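Local coordinates for protein enoyl-CoA hydratase (Mycobacterium thermoresistibile, PDB 3T3W) that probably hydrates the double bond of 2-enoyl-CoA thioesters in lipid metabolism, as a hexameric member of the crotonase family, at residues L141-E146 with D204-E209; P119-V124 with A208-L213. One frame throughout, in Å; residues are numbered along the deposited sequence.

Interaction 1: residues L141-E146 with D204-E209; sequences LIIAAE and DRLDAE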
loop_
_atom_site.group_PDB
_atom_site.type_symbol
_atom_site.label_atom_id
_atom_site.label_comp_id
_atom_site.label_asym_id
_atom_site.label_seq_id
_atom_site.Cartn_x
_atom_site.Cartn_y
_atom_site.Cartn_z
ATOM N N LEU F 141 4.469 23.671 7.039
ATOM C CA LEU F 141 4.881 23.928 8.407
ATOM C C LEU F 141 3.769 24.677 9.131
ATOM O O LEU F 141 3.009 25.463 8.509
ATOM C CB LEU F 141 6.135 24.793 8.431
ATOM C CG LEU F 141 7.288 24.397 7.493
ATOM C CD1 LEU F 141 8.492 25.358 7.674
ATOM C CD2 LEU F 141 7.754 22.960 7.748
ATOM N N ILE F 142 3.641 24.393 10.425
ATOM C CA ILE F 142 2.713 25.141 11.301
ATOM C C ILE F 142 3.455 25.754 12.493
ATOM O O ILE F 142 4.178 25.056 13.234
ATOM C CB ILE F 142 1.526 24.297 11.775
ATOM C CG1 ILE F 142 0.725 23.709 10.583
ATOM C CG2 ILE F 142 0.619 25.161 12.690
ATOM C CD1 ILE F 142 -0.370 22.706 10.973
ATOM N N ILE F 143 3.295 27.075 12.657
ATOM C CA ILE F 143 3.798 27.790 13.837
ATOM C C ILE F 143 2.548 28.180 14.635
ATOM O O ILE F 143 1.620 28.757 14.073
ATOM C CB ILE F 143 4.617 29.042 13.414
ATOM C CG1 ILE F 143 5.745 28.681 12.384
ATOM C CG2 ILE F 143 5.212 29.792 14.646
ATOM C CD1 ILE F 143 6.761 27.655 12.832
ATOM N N ALA F 144 2.495 27.825 15.916
ATOM C CA ALA F 144 1.340 28.096 16.752
ATOM C C ALA F 144 1.703 29.039 17.889
ATOM O O ALA F 144 2.752 28.907 18.540
ATOM C CB ALA F 144 0.749 26.814 17.330
ATOM N N ALA F 145 0.803 29.975 18.142
ATOM C CA ALA F 145 0.864 30.724 19.387
ATOM C C ALA F 145 0.681 29.824 20.605
ATOM O O ALA F 145 -0.045 28.823 20.554
ATOM C CB ALA F 145 -0.221 31.832 19.376
ATOM N N GLU F 146 1.268 30.224 21.738
ATOM C CA GLU F 146 1.182 29.463 23.001
ATOM C C GLU F 146 -0.279 29.255 23.411
ATOM O O GLU F 146 -0.594 28.243 24.000
ATOM C CB GLU F 146 2.009 30.154 24.169
ATOM N N ASP F 204 2.246 37.295 20.898
ATOM C CA ASP F 204 2.620 38.591 20.358
ATOM C C ASP F 204 3.816 38.589 19.394
ATOM O O ASP F 204 4.111 39.623 18.820
ATOM C CB ASP F 204 2.788 39.620 21.484
ATOM C CG ASP F 204 3.999 39.405 22.328
ATOM O OD1 ASP F 204 4.881 38.558 22.049
ATOM O OD2 ASP F 204 4.090 40.155 23.336
ATOM N N ARG F 205 4.492 37.446 19.230
ATOM C CA ARG F 205 5.575 37.280 18.275
ATOM C C ARG F 205 5.238 36.356 17.127
ATOM O O ARG F 205 6.102 36.115 16.288
ATOM C CB ARG F 205 6.813 36.645 18.928
ATOM C CG ARG F 205 7.599 37.528 19.796
ATOM C CD ARG F 205 9.086 37.228 19.664
ATOM N NE ARG F 205 9.438 35.851 20.011
ATOM C CZ ARG F 205 9.702 35.429 21.244
ATOM N NH1 ARG F 205 9.553 36.217 22.300
ATOM N NH2 ARG F 205 10.080 34.183 21.441
ATOM N N LEU F 206 4.005 35.833 17.085
ATOM C CA LEU F 206 3.652 34.838 16.065
ATOM C C LEU F 206 3.935 35.319 14.625
ATOM O O LEU F 206 4.559 34.608 13.843
ATOM C CB LEU F 206 2.187 34.467 16.242
ATOM C CG LEU F 206 1.655 33.500 15.188
ATOM C CD1 LEU F 206 2.440 32.185 15.202
ATOM C CD2 LEU F 206 0.150 33.268 15.409
ATOM N N ASP F 207 3.465 36.518 14.272
ATOM C CA ASP F 207 3.680 37.057 12.942
ATOM C C ASP F 207 5.168 37.267 12.608
ATOM O O ASP F 207 5.624 36.879 11.521
ATOM C CB ASP F 207 2.900 38.355 12.721
ATOM C CG ASP F 207 1.433 38.117 12.446
ATOM O OD1 ASP F 207 1.078 37.042 11.873
ATOM O OD2 ASP F 207 0.635 39.048 12.760
ATOM N N ALA F 208 5.923 37.821 13.551
ATOM C CA ALA F 208 7.363 38.075 13.325
ATOM C C ALA F 208 8.124 36.792 13.171
ATOM O O ALA F 208 8.954 36.681 12.282
ATOM C CB ALA F 208 8.013 38.952 14.446
ATOM N N GLU F 209 7.879 35.810 14.046
ATOM C CA GLU F 209 8.576 34.521 13.944
ATOM C C GLU F 209 8.273 33.828 12.641
ATOM O O GLU F 209 9.167 33.246 12.033
ATOM C CB GLU F 209 8.171 33.564 15.059
ATOM C CG GLU F 209 8.511 34.022 16.468
ATOM C CD GLU F 209 9.714 33.335 17.078
ATOM O OE1 GLU F 209 10.317 32.450 16.441
ATOM O OE2 GLU F 209 10.069 33.719 18.216
#
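Leu206, in the first turn of helix 206-217, pushes its forked end against the C-terminal half of strand 141-145, and nearly all of the contact hangs on it. Its CG lies anti to the backbone N (chi1 176°), which carries the two methyls off the helix and onto the strand. CD1 does most of the work: it sits 3.7 Å from Ile143 CG2 and equally 3.7 Å from Ile143 O. The two side chains lie alongside each other, pointing opposite ways. The second methyl, CD2, faces Ala145 CB more loosely, at 4.2 Å. No hydrogen bond joins the segments; the tight part is buried, methyl packing on a methyl and on a backbone carbonyl oxygen.

The solvent side is looser and polar. Arg205 and Glu209, one helical turn apart, form a salt bridge: Arg205 NE reaches Glu209 OE2 at 2.9 Å, and Arg205 NH2 adds a longer bond to the same oxygen at 3.3 Å, a side-on grip with Glu209 CD at the guanidinium edge, in its plane. Arg205 stays away from the strand; partly exposed Glu209 only borders it, beyond close contact. Val201 touches Ile143, Leu206 and Glu209, and Ala123 meets Leu206, so this first helical turn covers one face of the crotonase-family sheet between strands 120-124 and 199-201.

Interaction 2: residues P119-V124 with A208-L213; sequences PSIAAV and AETRAL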
loop_
_atom_site.group_PDB
_atom_site.type_symbol
_atom_site.label_atom_id
_atom_site.label_comp_id
_atom_site.label_asym_id
_atom_site.label_seq_id
_atom_site.Cartn_x
_atom_site.Cartn_y
_atom_site.Cartn_z
ATOM N N PRO F 119 7.100 26.152 -0.622
ATOM C CA PRO F 119 6.887 26.000 0.803
ATOM C C PRO F 119 5.779 26.889 1.319
ATOM O O PRO F 119 5.661 28.027 0.855
ATOM C CB PRO F 119 8.219 26.421 1.413
ATOM C CG PRO F 119 9.218 26.079 0.345
ATOM C CD PRO F 119 8.495 26.462 -0.933
ATOM N N SER F 120 4.982 26.366 2.253
ATOM C CA SER F 120 3.922 27.133 2.900
ATOM C C SER F 120 3.966 26.953 4.399
ATOM O O SER F 120 4.294 25.876 4.930
ATOM C CB SER F 120 2.552 26.741 2.377
ATOM O OG SER F 120 2.312 25.334 2.590
ATOM N N ILE F 121 3.611 28.017 5.090
ATOM C CA ILE F 121 3.656 28.041 6.537
ATOM C C ILE F 121 2.353 28.619 7.059
ATOM O O ILE F 121 1.954 29.710 6.635
ATOM C CB ILE F 121 4.814 28.949 7.043
ATOM C CG1 ILE F 121 6.165 28.563 6.418
ATOM C CG2 ILE F 121 4.872 28.905 8.569
ATOM C CD1 ILE F 121 7.320 29.568 6.640
ATOM N N ALA F 122 1.665 27.905 7.949
ATOM C CA ALA F 122 0.500 28.458 8.662
ATOM C C ALA F 122 0.915 29.030 10.017
ATOM O O ALA F 122 1.670 28.375 10.754
ATOM C CB ALA F 122 -0.582 27.380 8.864
ATOM N N ALA F 123 0.399 30.210 10.347
ATOM C CA ALA F 123 0.530 30.861 11.652
ATOM C C ALA F 123 -0.814 30.767 12.352
ATOM O O ALA F 123 -1.795 31.381 11.897
ATOM C CB ALA F 123 0.924 32.330 11.471
ATOM N N VAL F 124 -0.877 29.968 13.411
ATOM C CA VAL F 124 -2.147 29.662 14.058
ATOM C C VAL F 124 -2.215 30.237 15.466
ATOM O O VAL F 124 -1.461 29.868 16.343
ATOM C CB VAL F 124 -2.446 28.144 14.095
ATOM C CG1 VAL F 124 -3.797 27.865 14.789
ATOM C CG2 VAL F 124 -2.403 27.567 12.689
ATOM N N ALA F 208 5.923 37.821 13.551
ATOM C CA ALA F 208 7.363 38.075 13.325
ATOM C C ALA F 208 8.124 36.792 13.171
ATOM O O ALA F 208 8.954 36.681 12.282
ATOM C CB ALA F 208 8.013 38.952 14.446
ATOM N N GLU F 209 7.879 35.810 14.046
ATOM C CA GLU F 209 8.576 34.521 13.944
ATOM C C GLU F 209 8.273 33.828 12.641
ATOM O O GLU F 209 9.167 33.246 12.033
ATOM C CB GLU F 209 8.171 33.564 15.059
ATOM C CG GLU F 209 8.511 34.022 16.468
ATOM C CD GLU F 209 9.714 33.335 17.078
ATOM O OE1 GLU F 209 10.317 32.450 16.441
ATOM O OE2 GLU F 209 10.069 33.719 18.216
ATOM N N THR F 210 6.999 33.851 12.217
ATOM C CA THR F 210 6.606 33.233 10.967
ATOM C C THR F 210 7.271 33.891 9.765
ATOM O O THR F 210 7.772 33.201 8.873
ATOM C CB THR F 210 5.058 33.230 10.818
ATOM O OG1 THR F 210 4.515 32.527 11.933
ATOM C CG2 THR F 210 4.604 32.522 9.550
ATOM N N ARG F 211 7.268 35.211 9.725
ATOM C CA ARG F 211 7.863 35.898 8.609
ATOM C C ARG F 211 9.386 35.678 8.580
ATOM O O ARG F 211 9.994 35.560 7.516
ATOM C CB ARG F 211 7.535 37.370 8.601
ATOM C CG ARG F 211 7.965 37.984 7.274
ATOM C CD ARG F 211 7.376 39.349 7.043
ATOM N NE ARG F 211 7.838 39.879 5.774
ATOM C CZ ARG F 211 7.222 39.721 4.606
ATOM N NH1 ARG F 211 6.102 39.035 4.522
ATOM N NH2 ARG F 211 7.728 40.310 3.525
ATOM N N ALA F 212 10.006 35.600 9.750
ATOM C CA ALA F 212 11.458 35.389 9.804
ATOM C C ALA F 212 11.819 34.015 9.221
ATOM O O ALA F 212 12.784 33.867 8.459
ATOM C CB ALA F 212 11.980 35.518 11.246
ATOM N N LEU F 213 11.032 33.006 9.586
ATOM C CA LEU F 213 11.204 31.675 9.048
ATOM C C LEU F 213 10.965 31.654 7.526
ATOM O O LEU F 213 11.750 31.081 6.777
ATOM C CB LEU F 213 10.286 30.693 9.783
ATOM C CG LEU F 213 10.227 29.253 9.252
ATOM C CD1 LEU F 213 11.618 28.632 9.350
ATOM C CD2 LEU F 213 9.162 28.436 9.997
#
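Two beta-branched side chains face each other through the same torsional choice: chi1 sets Ile121 CG1 (-53°) and Thr210 OG1 (-58°) beside the backbone N, which leaves each CG2 anti to it. The two CG2 methyls, of Ile121 and Thr210, meet at 3.8 Å as the side chains pass flank to flank, heading opposite ways. The other arm of Ile121 is extended, and its CD1 reaches along the helix to Leu213, coming within 3.9 Å of Leu213 CG and 4.0 Å of Leu213 CD2. Ile121 thus spans two residues, one helical turn apart, on the inner face of helix 206-217.

Farther along the strand, the small Ala123 lets the helix come close. Its CB packs 3.6 Å from Thr210 OG1, a hydroxyl whose hydrogen bond goes back to Leu206 O in the preceding turn. The polar atom is therefore satisfied within its own helix, and its contact with the alanine methyl is plain van der Waals packing. No hydrogen bond crosses between the segments.

The axes of strand 120-124 and helical segment 208-213 run almost exactly antiparallel, at 173°, and approach to 9.1 Å. Ile143 and Val69 of the flanking strands also touch Thr210. A helix packed lengthwise and antiparallel on the sheet belongs to the beta-beta-alpha superhelix of the ClpP/crotonase fold.

After three earlier strands of the same sheet and helix 95-115, the chain lays down strand 120-124, then strand 141-145 beside it, and much later reaches helix 206-217, where both contacts end. Interaction 2 closes the longer loop, with 83 residues between its segments; interaction 1 closes a shorter one of 57. The shorter loop sits within the longer, so the two nest, and their helical ends overlap at Ala208 and Glu209. Backbone bonds couple the strands, with Ile143 N 2.8 Å from Ala122 O. Ile143 also packs against Thr210 and Leu213, so the two contacts merge into one layer joining the helix to strands 120-124 and 141-145 of the six-stranded sheet.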